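PDB 7LQX: glycosyl hydrolase BlGH5_18 from Bifidobacterium longum subsp. infantis, which probably hydrolyses glycosidic bonds of N-glycans as a glycoside hydrolase of family 5, subfamily 18, in a gut bacterium's glycan-degradation pathway. Local coordinates for residues A[126-131]-A[184-189]; A[71-76]-A[135-140]; A[300-305]-A[400-405]; A[249-254]-A[293-298]. All coordinates share one frame; numbering follows the deposited sequence.

Contact 1 of 4, residues A[126-131]-A[184-189]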
loop_
_atom_site.group_PDB
_atom_site.type_symbol
_atom_site.label_atom_id
_atom_site.label_comp_id
_atom_site.label_asym_id
_atom_site.label_seq_id
_atom_site.Cartn_x
_atom_site.Cartn_y
_atom_site.Cartn_z
ATOM N N GLY A 126 -12.194 -0.085 1.927
ATOM C CA GLY A 126 -13.046 -1.159 2.384
ATOM C C GLY A 126 -12.884 -1.380 3.869
ATOM O O GLY A 126 -12.030 -0.778 4.520
ATOM N N ASN A 127 -13.705 -2.270 4.382
ATOM C CA ASN A 127 -13.744 -2.570 5.808
ATOM C C ASN A 127 -13.429 -4.048 5.963
ATOM O O ASN A 127 -14.239 -4.899 5.589
ATOM C CB ASN A 127 -15.114 -2.206 6.366
ATOM C CG ASN A 127 -15.177 -2.343 7.860
ATOM O OD1 ASN A 127 -14.719 -3.335 8.422
ATOM N ND2 ASN A 127 -15.755 -1.345 8.518
HETATM N N MSE A 128 -12.249 -4.348 6.504
HETATM C CA MSE A 128 -11.785 -5.730 6.564
HETATM C C MSE A 128 -12.563 -6.566 7.557
HETATM O O MSE A 128 -12.484 -7.789 7.522
HETATM C CB MSE A 128 -10.287 -5.781 6.913
HETATM C CG MSE A 128 -9.958 -5.567 8.379
HETATM SE SE MSE A 128 -8.073 -5.637 8.765
HETATM C CE MSE A 128 -7.726 -7.525 8.452
ATOM N N PHE A 129 -13.306 -5.907 8.444
ATOM C CA PHE A 129 -14.102 -6.620 9.432
ATOM C C PHE A 129 -15.528 -6.874 8.974
ATOM O O PHE A 129 -16.123 -7.867 9.398
ATOM C CB PHE A 129 -14.145 -5.831 10.743
ATOM C CG PHE A 129 -12.790 -5.427 11.241
ATOM C CD1 PHE A 129 -11.874 -6.389 11.638
ATOM C CD2 PHE A 129 -12.414 -4.099 11.295
ATOM C CE1 PHE A 129 -10.620 -6.041 12.078
ATOM C CE2 PHE A 129 -11.143 -3.743 11.740
ATOM C CZ PHE A 129 -10.251 -4.713 12.131
ATOM N N GLU A 130 -16.085 -6.006 8.122
ATOM C CA GLU A 130 -17.508 -5.987 7.822
ATOM C C GLU A 130 -17.858 -6.376 6.394
ATOM O O GLU A 130 -18.960 -6.876 6.163
ATOM C CB GLU A 130 -18.085 -4.581 8.056
ATOM C CG GLU A 130 -17.914 -4.029 9.465
ATOM C CD GLU A 130 -19.107 -4.286 10.359
ATOM O OE1 GLU A 130 -20.168 -4.704 9.842
ATOM O OE2 GLU A 130 -18.987 -4.083 11.590
ATOM N N ASP A 131 -16.985 -6.138 5.427
ATOM C CA ASP A 131 -17.346 -6.359 4.033
ATOM C C ASP A 131 -17.256 -7.843 3.707
ATOM O O ASP A 131 -16.190 -8.448 3.865
ATOM C CB ASP A 131 -16.378 -5.616 3.112
ATOM C CG ASP A 131 -16.482 -4.109 3.220
ATOM O OD1 ASP A 131 -17.403 -3.601 3.891
ATOM O OD2 ASP A 131 -15.623 -3.430 2.606
ATOM N N ASP A 184 -16.896 -10.461 17.334
ATOM C CA ASP A 184 -17.073 -11.827 17.822
ATOM C C ASP A 184 -17.190 -12.807 16.654
ATOM O O ASP A 184 -16.560 -13.873 16.644
ATOM C CB ASP A 184 -18.348 -11.936 18.666
ATOM C CG ASP A 184 -18.236 -11.288 20.031
ATOM O OD1 ASP A 184 -17.123 -11.084 20.542
ATOM O OD2 ASP A 184 -19.305 -11.025 20.627
ATOM N N ALA A 185 -18.039 -12.475 15.679
ATOM C CA ALA A 185 -18.294 -13.382 14.566
ATOM C C ALA A 185 -17.111 -13.421 13.613
ATOM O O ALA A 185 -16.756 -14.489 13.098
ATOM C CB ALA A 185 -19.553 -12.938 13.818
ATOM N N TRP A 186 -16.492 -12.263 13.371
ATOM C CA TRP A 186 -15.346 -12.180 12.472
ATOM C C TRP A 186 -14.190 -13.015 12.996
ATOM O O TRP A 186 -13.587 -13.800 12.255
ATOM C CB TRP A 186 -14.947 -10.708 12.330
ATOM C CG TRP A 186 -13.743 -10.479 11.467
ATOM C CD1 TRP A 186 -13.695 -10.486 10.105
ATOM C CD2 TRP A 186 -12.411 -10.230 11.917
ATOM N NE1 TRP A 186 -12.412 -10.252 9.682
ATOM C CE2 TRP A 186 -11.604 -10.088 10.774
ATOM C CE3 TRP A 186 -11.822 -10.098 13.176
ATOM C CZ2 TRP A 186 -10.235 -9.826 10.853
ATOM C CZ3 TRP A 186 -10.464 -9.842 13.255
ATOM C CH2 TRP A 186 -9.686 -9.708 12.100
ATOM N N LEU A 187 -13.875 -12.872 14.284
ATOM C CA LEU A 187 -12.823 -13.682 14.880
ATOM C C LEU A 187 -13.140 -15.165 14.757
ATOM O O LEU A 187 -12.299 -15.957 14.324
ATOM C CB LEU A 187 -12.642 -13.307 16.349
ATOM C CG LEU A 187 -11.975 -11.970 16.651
ATOM C CD1 LEU A 187 -12.039 -11.654 18.140
ATOM C CD2 LEU A 187 -10.535 -11.987 16.166
ATOM N N ALA A 188 -14.353 -15.564 15.142
ATOM C CA ALA A 188 -14.684 -16.982 15.107
ATOM C C ALA A 188 -14.577 -17.532 13.693
ATOM O O ALA A 188 -14.082 -18.648 13.487
ATOM C CB ALA A 188 -16.090 -17.211 15.662
ATOM N N ASP A 189 -15.037 -16.759 12.706
ATOM C CA ASP A 189 -15.045 -17.211 11.318
ATOM C C ASP A 189 -13.636 -17.471 10.802
ATOM O O ASP A 189 -13.392 -18.475 10.122
ATOM C CB ASP A 189 -15.758 -16.150 10.475
ATOM C CG ASP A 189 -16.153 -16.638 9.095
ATOM O OD1 ASP A 189 -16.223 -17.863 8.870
ATOM O OD2 ASP A 189 -16.400 -15.773 8.226
#
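Trp-186 reaches from helix 180-191 to the loop just ahead of helix 132-149 and lays its indole against Met-128 and Phe-129. Its CB points at the loop, and with CG anti to the backbone N (chi1 178°) the ring system carries on in that direction. At the near end CD1 lies 3.6 Å from Phe-129 O. Above the five-membered ring sits Phe-129 CA, 4.2 Å from the centroid and close to the ring normal, a CH-pi contact over the face. The pyrrole nitrogen comes next: Trp-186 NE1 lies 3.3 Å from Met-128 O and hydrogen-bonds Glu-138 OE2 on helix 132-149. Beyond it, CE2 has Phe-129 CD1 at 3.8 Å. At the far end CH2 meets Phe-129 CE1, also at 3.8 Å, while CZ2 touches the methyl CE of selenomethionine Met-128 at 4.2 Å.

The two rings form a T-shaped pair, with the Phe-129 edge directed at the six-membered ring of Trp-186 and the planes at 84°. Met-128 CG covers one face of the phenyl ring. The loop backbone is fixed from within, since Asn-127 OD1 accepts from Phe-129 N at 2.9 Å, an Asx turn that sets the backbone from which the phenyl projects.

The contact is buried. It ties the loop leading into helix 132-149 to helix 180-191; the two helices follow the neighbouring strands 100-104 and 155-159 of the parallel barrel sheet. Val-135 of helix 132-149 also packs on the indole, and Arg-182 and Ile-183, about a turn back on helix 180-191, meet Phe-129 at its carbonyl and its ring.

Contact 2 of 4, residues A[71-76]-A[135-140]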
loop_
_atom_site.group_PDB
_atom_site.type_symbol
_atom_site.label_atom_id
_atom_site.label_comp_id
_atom_site.label_asym_id
_atom_site.label_seq_id
_atom_site.Cartn_x
_atom_site.Cartn_y
_atom_site.Cartn_z
ATOM N N TYR A 71 1.782 -8.028 -0.318
ATOM C CA TYR A 71 2.584 -8.927 -1.143
ATOM C C TYR A 71 1.950 -10.310 -1.240
ATOM O O TYR A 71 2.074 -10.974 -2.277
ATOM C CB TYR A 71 4.025 -9.064 -0.617
ATOM C CG TYR A 71 4.685 -7.759 -0.210
ATOM C CD1 TYR A 71 4.340 -6.549 -0.802
ATOM C CD2 TYR A 71 5.640 -7.743 0.785
ATOM C CE1 TYR A 71 4.926 -5.364 -0.388
ATOM C CE2 TYR A 71 6.227 -6.572 1.197
ATOM C CZ TYR A 71 5.875 -5.387 0.605
ATOM O OH TYR A 71 6.471 -4.230 1.044
ATOM N N LEU A 72 1.249 -10.736 -0.179
ATOM C CA LEU A 72 0.565 -12.020 -0.186
ATOM C C LEU A 72 -0.686 -11.989 -1.054
ATOM O O LEU A 72 -1.028 -12.991 -1.692
ATOM C CB LEU A 72 0.131 -12.407 1.230
ATOM C CG LEU A 72 1.164 -12.913 2.230
ATOM C CD1 LEU A 72 0.503 -13.053 3.595
ATOM C CD2 LEU A 72 1.741 -14.237 1.780
ATOM N N GLN A 73 -1.415 -10.875 -1.046
ATOM C CA GLN A 73 -2.746 -10.792 -1.655
ATOM C C GLN A 73 -2.900 -9.430 -2.318
ATOM O O GLN A 73 -3.656 -8.565 -1.858
ATOM C CB GLN A 73 -3.815 -11.028 -0.590
ATOM C CG GLN A 73 -5.193 -11.324 -1.118
ATOM C CD GLN A 73 -6.109 -11.812 -0.019
ATOM O OE1 GLN A 73 -6.089 -11.289 1.095
ATOM N NE2 GLN A 73 -6.902 -12.830 -0.322
ATOM N N PRO A 74 -2.175 -9.206 -3.414
ATOM C CA PRO A 74 -2.148 -7.868 -4.027
ATOM C C PRO A 74 -3.448 -7.476 -4.699
ATOM O O PRO A 74 -3.680 -6.280 -4.905
ATOM C CB PRO A 74 -0.996 -7.973 -5.038
ATOM C CG PRO A 74 -0.921 -9.439 -5.357
ATOM C CD PRO A 74 -1.250 -10.143 -4.077
ATOM N N ASN A 75 -4.285 -8.446 -5.045
ATOM C CA ASN A 75 -5.640 -8.253 -5.540
ATOM C C ASN A 75 -6.504 -9.161 -4.679
ATOM O O ASN A 75 -6.030 -10.191 -4.189
ATOM C CB ASN A 75 -5.713 -8.634 -7.028
ATOM C CG ASN A 75 -7.126 -8.556 -7.602
ATOM O OD1 ASN A 75 -7.921 -9.478 -7.430
ATOM N ND2 ASN A 75 -7.429 -7.486 -8.314
ATOM N N ARG A 76 -7.764 -8.769 -4.477
ATOM C CA ARG A 76 -8.628 -9.509 -3.564
ATOM C C ARG A 76 -8.661 -10.994 -3.893
ATOM O O ARG A 76 -8.716 -11.828 -2.987
ATOM C CB ARG A 76 -10.037 -8.915 -3.572
ATOM C CG ARG A 76 -11.036 -9.651 -2.700
ATOM C CD ARG A 76 -12.299 -8.844 -2.465
ATOM N NE ARG A 76 -12.982 -8.386 -3.673
ATOM C CZ ARG A 76 -13.829 -9.117 -4.386
ATOM N NH1 ARG A 76 -14.105 -10.369 -4.047
ATOM N NH2 ARG A 76 -14.414 -8.582 -5.445
ATOM N N VAL A 135 -13.959 -10.304 3.834
ATOM C CA VAL A 135 -13.900 -11.410 4.784
ATOM C C VAL A 135 -13.694 -12.731 4.055
ATOM O O VAL A 135 -12.911 -13.582 4.494
ATOM C CB VAL A 135 -15.161 -11.428 5.665
ATOM C CG1 VAL A 135 -15.192 -12.680 6.533
ATOM C CG2 VAL A 135 -15.223 -10.169 6.514
ATOM N N LYS A 136 -14.389 -12.930 2.931
ATOM C CA LYS A 136 -14.167 -14.145 2.158
ATOM C C LYS A 136 -12.721 -14.223 1.685
ATOM O O LYS A 136 -12.103 -15.293 1.720
ATOM C CB LYS A 136 -15.136 -14.210 0.976
ATOM C CG LYS A 136 -14.929 -15.432 0.097
ATOM N N ALA A 137 -12.164 -13.093 1.238
ATOM C CA ALA A 137 -10.783 -13.083 0.768
ATOM C C ALA A 137 -9.809 -13.357 1.907
ATOM O O ALA A 137 -8.795 -14.043 1.723
ATOM C CB ALA A 137 -10.467 -11.737 0.114
ATOM N N GLU A 138 -10.095 -12.820 3.092
ATOM C CA GLU A 138 -9.253 -13.101 4.245
ATOM C C GLU A 138 -9.267 -14.587 4.563
ATOM O O GLU A 138 -8.218 -15.200 4.782
ATOM C CB GLU A 138 -9.752 -12.306 5.446
ATOM C CG GLU A 138 -9.553 -10.815 5.320
ATOM C CD GLU A 138 -10.508 -10.040 6.199
ATOM O OE1 GLU A 138 -10.728 -8.844 5.923
ATOM O OE2 GLU A 138 -11.043 -10.625 7.160
ATOM N N LYS A 139 -10.454 -15.186 4.573
ATOM C CA LYS A 139 -10.544 -16.609 4.865
ATOM C C LYS A 139 -9.804 -17.427 3.821
ATOM O O LYS A 139 -9.134 -18.410 4.152
ATOM C CB LYS A 139 -12.005 -17.034 4.945
ATOM C CG LYS A 139 -12.728 -16.518 6.170
ATOM C CD LYS A 139 -14.179 -16.989 6.202
ATOM C CE LYS A 139 -14.261 -18.510 6.205
ATOM N NZ LYS A 139 -15.621 -19.017 6.552
ATOM N N THR A 140 -9.911 -17.037 2.551
ATOM C CA THR A 140 -9.191 -17.742 1.496
ATOM C C THR A 140 -7.684 -17.674 1.718
ATOM O O THR A 140 -6.987 -18.686 1.573
ATOM C CB THR A 140 -9.580 -17.172 0.131
ATOM O OG1 THR A 140 -11.001 -17.267 -0.032
ATOM C CG2 THR A 140 -8.904 -17.942 -0.973
#
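The carboxamide of Gln-73 meets Ala-137 in its own plane: NE2 directs an N-H at Ala-137 O, which lies only 1° out of the amide plane, while OE1, the other end of the group, accepts from Trp-69 NE1. Held at both polar atoms, the amide has its flip settled. The setting is the (beta/alpha)8 barrel of family GH5, where helix 132-149 follows strand 100-104 and the 71-76 segment turns off the short helix 69-72.

The bond from Gln-73 NE2 to Ala-137 O measures 3.0 Å and is almost straight at the hydrogen, 177°. Seen from the acceptor it is less regular, because the donor stands well above the carbonyl plane and not on a lone pair. Gln-73 spans the gap with an extended chain, CG anti to the backbone N (chi1 -165°).

Alongside, the contact is apolar. Ala-137 CB lies 3.5 Å from Arg-76 CG and 3.6 Å from Arg-76 O, a close fit made possible by the small methyl. The arginine's guanidinium heads elsewhere: NH2 forms a salt bridge with Asp-323 of the second subunit, so this corner of the barrel also borders the dimer interface.

On the same helix, the carbonyl of the residue before Ala-137, Lys-136 O, takes two donors from Thr-140, N and OG1, both at 2.9 Å and from opposite faces of the carbonyl plane.

Contact 3 of 4, residues A[300-305]-A[400-405]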
loop_
_atom_site.group_PDB
_atom_site.type_symbol
_atom_site.label_atom_id
_atom_site.label_comp_id
_atom_site.label_asym_id
_atom_site.label_seq_id
_atom_site.Cartn_x
_atom_site.Cartn_y
_atom_site.Cartn_z
ATOM N N ALA A 300 6.811 -11.215 35.462
ATOM C CA ALA A 300 5.813 -11.900 34.647
ATOM C C ALA A 300 5.699 -13.375 35.023
ATOM O O ALA A 300 4.598 -13.941 35.008
ATOM C CB ALA A 300 6.140 -11.742 33.160
ATOM N N ALA A 301 6.816 -14.014 35.361
ATOM C CA ALA A 301 6.810 -15.424 35.726
ATOM C C ALA A 301 6.049 -15.686 37.017
ATOM O O ALA A 301 5.829 -16.854 37.360
ATOM C CB ALA A 301 8.244 -15.943 35.836
ATOM N N GLN A 302 5.645 -14.643 37.742
ATOM C CA GLN A 302 4.785 -14.843 38.902
ATOM C C GLN A 302 3.371 -15.228 38.500
ATOM O O GLN A 302 2.595 -15.664 39.356
ATOM C CB GLN A 302 4.763 -13.587 39.765
ATOM C CG GLN A 302 6.104 -13.307 40.408
ATOM C CD GLN A 302 6.185 -11.940 41.041
ATOM O OE1 GLN A 302 5.173 -11.272 41.248
ATOM N NE2 GLN A 302 7.401 -11.509 41.355
ATOM N N CYS A 303 3.031 -15.093 37.229
ATOM C CA CYS A 303 1.712 -15.481 36.759
ATOM C C CYS A 303 1.673 -16.978 36.498
ATOM O O CYS A 303 2.422 -17.471 35.648
ATOM C CB CYS A 303 1.384 -14.753 35.469
ATOM S SG CYS A 303 -0.236 -15.206 34.803
ATOM N N PRO A 304 0.825 -17.737 37.196
ATOM C CA PRO A 304 0.823 -19.192 36.995
ATOM C C PRO A 304 0.450 -19.623 35.596
ATOM O O PRO A 304 0.767 -20.757 35.218
ATOM C CB PRO A 304 -0.203 -19.699 38.022
ATOM C CG PRO A 304 -1.043 -18.526 38.338
ATOM C CD PRO A 304 -0.157 -17.311 38.205
ATOM N N ASN A 305 -0.223 -18.773 34.823
ATOM C CA ASN A 305 -0.680 -19.117 33.484
ATOM C C ASN A 305 0.278 -18.650 32.394
ATOM O O ASN A 305 -0.036 -18.799 31.212
ATOM C CB ASN A 305 -2.062 -18.519 33.224
ATOM C CG ASN A 305 -3.136 -19.148 34.080
ATOM O OD1 ASN A 305 -3.097 -19.061 35.302
ATOM N ND2 ASN A 305 -4.107 -19.777 33.440
ATOM N N GLY A 400 3.542 -7.406 48.239
ATOM C CA GLY A 400 3.795 -8.830 48.235
ATOM C C GLY A 400 2.565 -9.702 48.327
ATOM O O GLY A 400 2.691 -10.889 48.652
ATOM N N ALA A 401 1.376 -9.166 48.049
ATOM C CA ALA A 401 0.145 -9.933 48.198
ATOM C C ALA A 401 -0.133 -10.849 47.016
ATOM O O ALA A 401 -1.152 -11.548 47.024
ATOM C CB ALA A 401 -1.047 -8.996 48.395
ATOM N N ARG A 402 0.734 -10.852 46.008
ATOM C CA ARG A 402 0.564 -11.668 44.811
ATOM C C ARG A 402 -0.840 -11.496 44.231
ATOM O O ARG A 402 -1.569 -12.469 44.049
ATOM C CB ARG A 402 0.831 -13.140 45.095
ATOM C CG ARG A 402 2.280 -13.513 45.302
ATOM C CD ARG A 402 2.418 -15.036 45.444
ATOM N NE ARG A 402 1.932 -15.771 44.272
ATOM C CZ ARG A 402 2.595 -15.848 43.120
ATOM N NH1 ARG A 402 3.761 -15.234 42.989
ATOM N NH2 ARG A 402 2.099 -16.534 42.101
ATOM N N PRO A 403 -1.254 -10.265 43.943
ATOM C CA PRO A 403 -2.631 -10.065 43.500
ATOM C C PRO A 403 -2.881 -10.586 42.097
ATOM O O PRO A 403 -2.017 -10.548 41.213
ATOM C CB PRO A 403 -2.794 -8.539 43.527
ATOM C CG PRO A 403 -1.395 -8.025 43.235
ATOM C CD PRO A 403 -0.495 -8.995 43.990
ATOM N N THR A 404 -4.110 -11.030 41.895
ATOM C CA THR A 404 -4.672 -11.176 40.563
ATOM C C THR A 404 -5.835 -10.194 40.434
ATOM O O THR A 404 -6.038 -9.324 41.280
ATOM C CB THR A 404 -5.031 -12.636 40.287
ATOM O OG1 THR A 404 -5.399 -12.789 38.911
ATOM C CG2 THR A 404 -6.177 -13.127 41.178
ATOM N N LEU A 405 -6.577 -10.323 39.345
ATOM C CA LEU A 405 -7.790 -9.551 39.119
ATOM C C LEU A 405 -8.926 -10.521 38.865
ATOM O O LEU A 405 -8.740 -11.531 38.187
ATOM C CB LEU A 405 -7.638 -8.594 37.938
ATOM C CG LEU A 405 -6.599 -7.525 38.320
ATOM C CD1 LEU A 405 -5.328 -7.654 37.490
ATOM C CD2 LEU A 405 -7.155 -6.109 38.303
#
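Arg-402 and Gln-302 meet through one hydrogen bond and a small patch of van der Waals contact. The bond runs from Arg-402 NH2 to Gln-302 O, 2.9 Å long but bent at the hydrogen (138°). The donor lies in the carbonyl plane, whereas the oxygen sits near the guanidinium edge, tilted 28° from that group's plane. A kink at chi3 (59°) in an otherwise extended chain swings the guanidinium over to the carbonyl.

The packing is made by the same two residues. Arg-402 NH1 rests 3.8 Å from Gln-302 CB, so the root of the glutamine side chain lies against the guanidinium. Gln-302 is modelled in two conformations, which makes any contact of its outer part less certain.

Backbone bonds shape both sides. Ala-300 to Cys-303 is a type I beta turn, closed by Cys-303 N to Ala-300 O at 3.0 Å, and it presents Gln-302 O at the end of helix 289-300. Across from it, helix 388-399 ends in a Schellman motif at Gly-400, and the chain then turns into strand 403-407 of the small C-terminal parallel sheet.

Further bonds steady the arginine: NE donates to Gly-362 O, and NH2 gives another bond to Gly-361 O. A methionine in its place would probably leave these three carbonyls without their shared donor and weaken the link between the turn and the C-terminal domain.

Since the guanidinium grips main-chain oxygens of both the barrel turn and the loop at Gly-361 and Gly-362, ahead of strand 365-369, the join probably depends more on backbone position than on the side chain of Gln-302, and it is made at a partly solvent-accessible surface.

Contact 4 of 4, residues A[249-254]-A[293-298]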
loop_
_atom_site.group_PDB
_atom_site.type_symbol
_atom_site.label_atom_id
_atom_site.label_comp_id
_atom_site.label_asym_id
_atom_site.label_seq_id
_atom_site.Cartn_x
_atom_site.Cartn_y
_atom_site.Cartn_z
ATOM N N GLU A 249 6.232 -0.129 39.027
ATOM C CA GLU A 249 5.092 -0.227 38.122
ATOM C C GLU A 249 5.570 -0.521 36.705
ATOM O O GLU A 249 4.961 -1.308 35.974
ATOM C CB GLU A 249 4.289 1.074 38.145
ATOM C CG GLU A 249 3.509 1.340 39.424
ATOM C CD GLU A 249 4.308 2.083 40.482
ATOM O OE1 GLU A 249 5.537 2.264 40.317
ATOM O OE2 GLU A 249 3.697 2.513 41.486
ATOM N N CYS A 250 6.664 0.121 36.300
ATOM C CA CYS A 250 7.202 -0.086 34.963
ATOM C C CYS A 250 7.556 -1.553 34.727
ATOM O O CYS A 250 7.156 -2.139 33.717
ATOM C CB CYS A 250 8.412 0.821 34.764
ATOM S SG CYS A 250 9.025 0.814 33.086
ATOM N N THR A 251 8.289 -2.173 35.648
ATOM C CA THR A 251 8.686 -3.562 35.440
ATOM C C THR A 251 7.567 -4.553 35.732
ATOM O O THR A 251 7.680 -5.712 35.320
ATOM C CB THR A 251 9.914 -3.923 36.279
ATOM O OG1 THR A 251 9.644 -3.627 37.652
ATOM C CG2 THR A 251 11.147 -3.169 35.796
ATOM N N ALA A 252 6.495 -4.128 36.393
ATOM C CA ALA A 252 5.356 -4.988 36.673
ATOM C C ALA A 252 4.312 -4.977 35.567
ATOM O O ALA A 252 3.352 -5.737 35.650
ATOM C CB ALA A 252 4.681 -4.568 37.982
ATOM N N HIS A 253 4.483 -4.168 34.524
ATOM C CA HIS A 253 3.390 -3.972 33.578
ATOM C C HIS A 253 3.003 -5.264 32.868
ATOM O O HIS A 253 1.813 -5.517 32.635
ATOM C CB HIS A 253 3.735 -2.880 32.561
ATOM C CG HIS A 253 2.592 -2.527 31.662
ATOM N ND1 HIS A 253 2.384 -3.142 30.446
ATOM C CD2 HIS A 253 1.568 -1.657 31.824
ATOM C CE1 HIS A 253 1.285 -2.660 29.895
ATOM N NE2 HIS A 253 0.771 -1.757 30.707
ATOM N N ALA A 254 3.986 -6.081 32.477
ATOM C CA ALA A 254 3.661 -7.302 31.744
ATOM C C ALA A 254 2.915 -8.286 32.637
ATOM O O ALA A 254 1.926 -8.892 32.213
ATOM C CB ALA A 254 4.926 -7.944 31.170
ATOM N N CYS A 293 14.661 -5.907 31.274
ATOM C CA CYS A 293 14.322 -7.216 30.727
ATOM C C CYS A 293 14.267 -8.265 31.828
ATOM O O CYS A 293 13.272 -8.987 31.965
ATOM C CB CYS A 293 15.363 -7.573 29.664
ATOM S SG CYS A 293 15.278 -9.245 28.996
ATOM N N ARG A 294 15.319 -8.342 32.644
ATOM C CA ARG A 294 15.350 -9.340 33.702
ATOM C C ARG A 294 14.207 -9.133 34.689
ATOM O O ARG A 294 13.517 -10.087 35.064
ATOM C CB ARG A 294 16.686 -9.294 34.435
ATOM C CG ARG A 294 17.885 -9.658 33.585
ATOM C CD ARG A 294 19.138 -9.817 34.451
ATOM N NE ARG A 294 20.346 -10.032 33.658
ATOM C CZ ARG A 294 21.163 -9.065 33.251
ATOM N NH1 ARG A 294 20.921 -7.802 33.576
ATOM N NH2 ARG A 294 22.230 -9.363 32.524
ATOM N N ASP A 295 14.009 -7.895 35.150
ATOM C CA ASP A 295 12.990 -7.643 36.164
ATOM C C ASP A 295 11.589 -7.867 35.614
ATOM O O ASP A 295 10.720 -8.413 36.303
ATOM C CB ASP A 295 13.118 -6.205 36.673
ATOM C CG ASP A 295 14.292 -6.009 37.609
ATOM O OD1 ASP A 295 14.881 -7.006 38.083
ATOM O OD2 ASP A 295 14.618 -4.837 37.880
ATOM N N THR A 296 11.346 -7.441 34.373
ATOM C CA THR A 296 10.035 -7.650 33.769
ATOM C C THR A 296 9.704 -9.130 33.675
ATOM O O THR A 296 8.574 -9.538 33.965
ATOM C CB THR A 296 9.980 -7.000 32.388
ATOM O OG1 THR A 296 10.008 -5.578 32.542
ATOM C CG2 THR A 296 8.715 -7.381 31.640
ATOM N N ILE A 297 10.676 -9.949 33.276
ATOM C CA ILE A 297 10.432 -11.380 33.128
ATOM C C ILE A 297 10.284 -12.050 34.484
ATOM O O ILE A 297 9.389 -12.880 34.678
ATOM C CB ILE A 297 11.522 -12.027 32.258
ATOM C CG1 ILE A 297 11.392 -11.505 30.826
ATOM C CG2 ILE A 297 11.403 -13.546 32.301
ATOM C CD1 ILE A 297 12.586 -11.817 29.952
ATOM N N ALA A 298 11.134 -11.701 35.445
ATOM C CA ALA A 298 10.995 -12.289 36.773
ATOM C C ALA A 298 9.627 -11.986 37.368
ATOM O O ALA A 298 9.037 -12.828 38.055
ATOM C CB ALA A 298 12.100 -11.775 37.690
HETATM O O HOH W 1 7.295 -4.475 32.224
HETATM O O HOH W 2 6.236 -7.794 34.362
HETATM O O HOH W 3 11.752 -4.072 39.301
#
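Thr-251 and Thr-296 bring their helices together at the tightest point, their CA atoms only 4.6 Å apart. Here Thr-296 CA points its hydrogen at Thr-251 O, a CA-H...O contact of 3.4 Å with an angle of 164° at the hydrogen. Methyl and methylene groups fill in on the flanks: Thr-251 CG2 rests against Asp-295 CB at 3.7 Å, and Ala-254 CB faces Thr-296 CG2 at 3.9 Å. Thr-296 has that methyl anti to its backbone N, which sends CG2 toward Ala-254 and leaves OG1 beside the N.

Water forms the next shell. Water 1 donates to Cys-250 O and to Thr-296 OG1, at 2.9 Å from the latter. Water 2 donates to two carbonyls, standing 2.7 Å from Thr-251 O and a little farther from Thr-296 O. A third water lies 2.7 Å from Thr-251 OG1 and holds Asp-295 OD2 weakly, at the more exposed end.

Farther out, the hydroxyl of Thr-296 is fixed by its bond to Phe-292 O, one turn back in its own helix, which presents its oxygen to water 1. A valine here would probably leave water 1 and Phe-292 O each without their hydroxyl mate, and the water could drift.

The axes of the two short segments pass 7.6 Å apart and cross at -51°, a closeness that small residues at the crossing permit. Helices 248-264 and 289-300 follow strands 229-233 and 272-277, so this is the packing of neighbouring outer helices in a (beta/alpha)8 barrel.

The four contacts fall into two well-separated pairs; contacts 2 and 4, for instance, lie on opposite sides of the chain's centre, their nearest atoms about 27 Å apart. Contacts 1 and 2, with centres 13 Å apart, interleave along the chain and meet directly: Asp-189 OD1 of contact 1 forms a 2.7 Å salt bridge with Lys-139 NZ of contact 2, joining helices 180-191 and 132-149. Contacts 3 and 4, 12 Å apart between centres, are consecutive in sequence, as helix 289-300 of contact 4 runs into the turn of contact 3. In GH5 enzymes the active site lies at the C-terminal ends of the barrel strands. Separately, a sulfate ion, probably from the crystallisation liquor, lies near Arg-76 of contact 2.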